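Local coordinates for uncharacterized protein A6V7T0 (Pseudomonas aeruginosa, PDB 3K12) that is of unknown function but belongs to the YjgF-like (endoribonuclease L-PSP) family of small alpha/beta proteins and assembles as a trimer, at residues Met14-Gly18 against Asn19-Ile23; Gln41-Glu44 against Asn45-Arg48. One frame throughout, in Å; residues are numbered along the deposited sequence. Where two conformers were deposited one is given.

Contact 1. Residues Met14-Gly18 against Asn19-Ile23; sequences MALHG and NTVYI
Strands 12-17 and 20-26 form a tight beta hairpin within the mixed sheet of this YjgF-like fold, next to the outer strand 3-7, and the contact is its closed end, with a type II' turn running from His17 to Thr20. Gly18 takes the first corner with a positive phi (60°), a conformation that favours glycine. Ala15 and Tyr22 form a hydrogen-bonded pair, each amide N 2.8 Å from the other's carbonyl O. His17 and Thr20 make the next such pair. Its two bonds differ: His17 N reaches Thr20 O almost straight, 2.9 Å, whereas Thr20 N sits above the carbonyl plane of His17 O at the turn. Side chains alternate between two faces. Met14, Leu16, Val21 and Ile23 share one face, on which Met14, Val21 and Ile23 pack against helix 35-52. There the selenomethionine Met14, its CG anti to the backbone N (chi1 177°), runs alongside Ile23 and sets SE 3.7 Å from Val21 CG1. The other branch of Val21, CG2, meets Leu16 CD2 at 3.8 Å. Ala15, His17, Thr20 and Tyr22 occupy the opposite face, where neighbouring subunits approach: His17 packs on Thr20 of the second subunit. At the turn, Asn19 OD1 is hydrogen-bonded to Arg114. One water, lying in the plane of both rings, is hydrogen-bonded to His17 ND1 (2.9 Å) and Tyr22 OH (2.7 Å).

Contact 2. Residues Gln41-Glu44 against Asn45-Arg48; sequences QILE and NIDR
Four successive i to i+4 backbone bonds, from Asn45 N to Gln41 O through Arg48 N to Glu44 O, carry regular alpha-helix across the two segments, the straightest being Ile46 N to Ile42 O (2.9 Å, N-H...O angle 170°). On the buried side Ile42 and Ile46, one turn apart, lie side by side and point the same way, with Ile42 CG2 3.7 Å from Ile46 CD1. Ile46 CG1 stands beside its own backbone N (chi1 -68°), which lays it 3.4 Å from Ile42 O. Leu43 widens this apolar strip and packs on helix 73-83, while the two isoleucines rest on strands 20-26 and 106-113. Polar links flank it. Arg48 approaches Asn45 side-on and gives two hydrogen bonds to a single atom: NE lies 3.1 Å and NH1 2.9 Å from Asn45 OD1. Both nitrogens come from the same face of the amide plane, and OD1 stays close to the guanidinium plane. Further partners hold both groups: Asn45 ND2 is hydrogen-bonded to Gln26 OE1, and Arg48 NH2 forms a salt bridge with Glu6. Along another edge of the helix a water donates to Leu43 O and to Asp47 OD1, while Asp47 OD2 is salt-bridged to Arg57. Such a two-sided pattern, with aliphatic residues turned to a sheet and polar ones along the flanks, is that of an amphipathic helix packed on the sheet of an alpha/beta fold.

The two contacts lie in series along the chain: the hairpin of contact 1 closes before the helical turns of contact 2 begin, and helix 35-52 is the next element after strand 20-26, reached through residues 27-34. Their centres are 16 Å apart, yet they touch, with Ile23 CD1 packed 4.3 Å from Ile46 CG2. Helix and hairpin thus share one apolar layer, in which strand 106-113, the sheet neighbour of strand 20-26, also takes part through Val110, touched by both Ile23 and Ile46. Their surroundings differ. Contact 2 meets no other subunit, whereas the sheet face of contact 1 turned from the helix lies against neighbouring chains of the trimer.

Contact 1. Residues Met14-Gly18 against Asn19-Ile23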
loop_
_atom_site.group_PDB
_atom_site.type_symbol
_atom_site.label_atom_id
_atom_site.label_comp_id
_atom_site.label_asym_id
_atom_site.label_seq_id
_atom_site.Cartn_x
_atom_site.Cartn_y
_atom_site.Cartn_z
HETATM N N MSE D 14 -14.361 3.558 4.252
HETATM C CA MSE D 14 -14.185 2.143 4.376
HETATM C C MSE D 14 -14.970 1.374 3.325
HETATM O O MSE D 14 -16.109 1.728 3.012
HETATM C CB MSE D 14 -14.557 1.700 5.816
HETATM C CG MSE D 14 -14.475 0.210 6.037
HETATM SE SE MSE D 14 -14.685 -0.306 7.898
HETATM C CE MSE D 14 -16.472 0.486 8.255
ATOM N N ALA D 15 -14.382 0.312 2.804
ATOM C CA ALA D 15 -15.067 -0.591 1.887
ATOM C C ALA D 15 -14.875 -2.022 2.354
ATOM O O ALA D 15 -13.746 -2.419 2.716
ATOM C CB ALA D 15 -14.567 -0.413 0.424
ATOM N N LEU D 16 -15.953 -2.799 2.377
ATOM C CA LEU D 16 -15.926 -4.193 2.755
ATOM C C LEU D 16 -16.142 -5.025 1.488
ATOM O O LEU D 16 -17.089 -4.778 0.715
ATOM C CB LEU D 16 -17.044 -4.460 3.778
ATOM C CG LEU D 16 -16.939 -5.172 5.127
ATOM C CD1 LEU D 16 -18.348 -5.608 5.531
ATOM C CD2 LEU D 16 -15.960 -6.347 5.133
ATOM N N HIS D 17 -15.269 -5.989 1.269
ATOM C CA HIS D 17 -15.369 -6.936 0.153
ATOM C C HIS D 17 -15.318 -8.333 0.717
ATOM O O HIS D 17 -14.254 -8.813 1.086
ATOM C CB HIS D 17 -14.219 -6.740 -0.812
ATOM C CG HIS D 17 -14.262 -7.668 -1.984
ATOM N ND1 HIS D 17 -13.137 -8.286 -2.492
ATOM C CD2 HIS D 17 -15.300 -8.099 -2.742
ATOM C CE1 HIS D 17 -13.478 -9.038 -3.522
ATOM N NE2 HIS D 17 -14.785 -8.949 -3.690
ATOM N N GLY D 18 -16.487 -8.961 0.842
ATOM C CA GLY D 18 -16.571 -10.240 1.528
ATOM C C GLY D 18 -16.091 -10.038 2.959
ATOM O O GLY D 18 -16.616 -9.178 3.684
ATOM N N ASN D 19 -15.059 -10.770 3.349
ATOM C CA ASN D 19 -14.537 -10.578 4.710
ATOM C C ASN D 19 -13.195 -9.841 4.777
ATOM O O ASN D 19 -12.438 -9.974 5.733
ATOM C CB ASN D 19 -14.528 -11.901 5.464
ATOM C CG ASN D 19 -15.945 -12.373 5.819
ATOM O OD1 ASN D 19 -16.839 -11.568 6.149
ATOM N ND2 ASN D 19 -16.156 -13.665 5.732
ATOM N N THR D 20 -12.925 -9.040 3.757
ATOM C CA THR D 20 -11.755 -8.169 3.775
ATOM C C THR D 20 -12.201 -6.717 3.845
ATOM O O THR D 20 -13.128 -6.300 3.139
ATOM C CB THR D 20 -10.861 -8.410 2.556
ATOM O OG1 THR D 20 -10.476 -9.785 2.543
ATOM C CG2 THR D 20 -9.589 -7.571 2.631
ATOM N N VAL D 21 -11.575 -5.955 4.736
ATOM C CA VAL D 21 -11.890 -4.571 5.000
ATOM C C VAL D 21 -10.786 -3.675 4.479
ATOM O O VAL D 21 -9.605 -3.908 4.770
ATOM C CB VAL D 21 -11.935 -4.360 6.543
ATOM C CG1 VAL D 21 -12.205 -2.906 6.888
ATOM C CG2 VAL D 21 -12.959 -5.317 7.170
ATOM N N TYR D 22 -11.156 -2.638 3.732
ATOM C CA TYR D 22 -10.216 -1.620 3.270
ATOM C C TYR D 22 -10.590 -0.312 3.919
ATOM O O TYR D 22 -11.737 0.114 3.815
ATOM C CB TYR D 22 -10.250 -1.456 1.713
ATOM C CG TYR D 22 -9.848 -2.733 1.009
ATOM C CD1 TYR D 22 -8.524 -2.932 0.586
ATOM C CD2 TYR D 22 -10.736 -3.766 0.841
ATOM C CE1 TYR D 22 -8.107 -4.142 -0.004
ATOM C CE2 TYR D 22 -10.344 -4.991 0.243
ATOM C CZ TYR D 22 -9.010 -5.167 -0.160
ATOM O OH TYR D 22 -8.616 -6.354 -0.744
ATOM N N ILE D 23 -9.641 0.324 4.595
ATOM C CA ILE D 23 -9.821 1.651 5.147
ATOM C C ILE D 23 -8.792 2.585 4.511
ATOM O O ILE D 23 -7.578 2.307 4.524
ATOM C CB ILE D 23 -9.686 1.628 6.704
ATOM C CG1 ILE D 23 -10.834 0.810 7.310
ATOM C CG2 ILE D 23 -9.672 3.063 7.230
ATOM C CD1 ILE D 23 -10.638 0.554 8.808
HETATM O O HOH W 1 -10.458 -8.230 -1.337
#

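Contact 2. Residues Gln41-Glu44 against Asn45-Arg48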
loop_
_atom_site.group_PDB
_atom_site.type_symbol
_atom_site.label_atom_id
_atom_site.label_comp_id
_atom_site.label_asym_id
_atom_site.label_seq_id
_atom_site.Cartn_x
_atom_site.Cartn_y
_atom_site.Cartn_z
ATOM N N GLN D 41 -5.314 9.256 17.882
ATOM C CA GLN D 41 -6.550 9.668 17.179
ATOM C C GLN D 41 -6.843 8.760 15.982
ATOM O O GLN D 41 -7.985 8.316 15.789
ATOM C CB GLN D 41 -6.487 11.098 16.670
ATOM C CG GLN D 41 -6.590 12.189 17.749
ATOM C CD GLN D 41 -6.465 13.558 17.133
ATOM O OE1 GLN D 41 -7.256 13.935 16.263
ATOM N NE2 GLN D 41 -5.437 14.308 17.546
ATOM N N ILE D 42 -5.805 8.502 15.186
ATOM C CA ILE D 42 -5.933 7.679 13.990
ATOM C C ILE D 42 -6.269 6.249 14.354
ATOM O O ILE D 42 -7.192 5.676 13.793
ATOM C CB ILE D 42 -4.654 7.761 13.142
ATOM C CG1 ILE D 42 -4.535 9.140 12.476
ATOM C CG2 ILE D 42 -4.621 6.621 12.088
ATOM C CD1 ILE D 42 -3.136 9.452 12.009
ATOM N N LEU D 43 -5.525 5.652 15.296
ATOM C CA LEU D 43 -5.817 4.300 15.680
ATOM C C LEU D 43 -7.192 4.163 16.306
ATOM O O LEU D 43 -7.853 3.137 16.118
ATOM C CB LEU D 43 -4.733 3.731 16.608
ATOM C CG LEU D 43 -3.362 3.547 15.918
ATOM C CD1 LEU D 43 -2.288 3.304 17.003
ATOM C CD2 LEU D 43 -3.406 2.361 14.990
ATOM N N GLU D 44 -7.631 5.197 17.053
ATOM C CA GLU D 44 -8.991 5.119 17.584
ATOM C C GLU D 44 -10.051 5.163 16.483
ATOM O O GLU D 44 -11.036 4.413 16.555
ATOM C CB GLU D 44 -9.294 6.194 18.614
ATOM C CG GLU D 44 -10.740 6.075 19.031
ATOM C CD GLU D 44 -11.089 6.870 20.238
ATOM O OE1 GLU D 44 -11.750 6.297 21.134
ATOM O OE2 GLU D 44 -10.717 8.058 20.267
ATOM N N ASN D 45 -9.856 6.005 15.473
ATOM C CA ASN D 45 -10.844 6.052 14.393
ATOM C C ASN D 45 -10.849 4.741 13.598
ATOM O O ASN D 45 -11.917 4.227 13.212
ATOM C CB ASN D 45 -10.599 7.222 13.442
ATOM C CG ASN D 45 -11.823 7.503 12.567
ATOM O OD1 ASN D 45 -12.931 7.727 13.099
ATOM N ND2 ASN D 45 -11.652 7.478 11.234
ATOM N N ILE D 46 -9.663 4.148 13.387
ATOM C CA ILE D 46 -9.605 2.809 12.806
ATOM C C ILE D 46 -10.386 1.787 13.622
ATOM O O ILE D 46 -11.114 0.959 13.092
ATOM C CB ILE D 46 -8.133 2.378 12.546
ATOM C CG1 ILE D 46 -7.532 3.239 11.416
ATOM C CG2 ILE D 46 -8.022 0.912 12.180
ATOM C CD1 ILE D 46 -5.993 3.299 11.433
ATOM N N ASP D 47 -10.210 1.862 14.949
ATOM C CA ASP D 47 -10.901 0.950 15.860
ATOM C C ASP D 47 -12.414 1.052 15.683
ATOM O O ASP D 47 -13.111 0.054 15.637
ATOM C CB ASP D 47 -10.529 1.272 17.333
ATOM C CG ASP D 47 -10.293 0.018 18.167
ATOM O OD1 ASP D 47 -9.542 -0.855 17.748
ATOM O OD2 ASP D 47 -10.809 -0.075 19.304
ATOM N N ARG D 48 -12.892 2.292 15.636
ATOM C CA ARG D 48 -14.341 2.577 15.526
ATOM C C ARG D 48 -14.857 2.005 14.220
ATOM O O ARG D 48 -15.872 1.321 14.195
ATOM C CB ARG D 48 -14.594 4.061 15.600
ATOM C CG ARG D 48 -16.042 4.459 15.370
ATOM C CD ARG D 48 -16.206 5.965 15.321
ATOM N NE ARG D 48 -15.601 6.552 14.134
ATOM C CZ ARG D 48 -16.156 6.526 12.915
ATOM N NH1 ARG D 48 -15.531 7.089 11.901
ATOM N NH2 ARG D 48 -17.324 5.941 12.701
HETATM O O HOH W 2 -7.386 0.169 16.112
#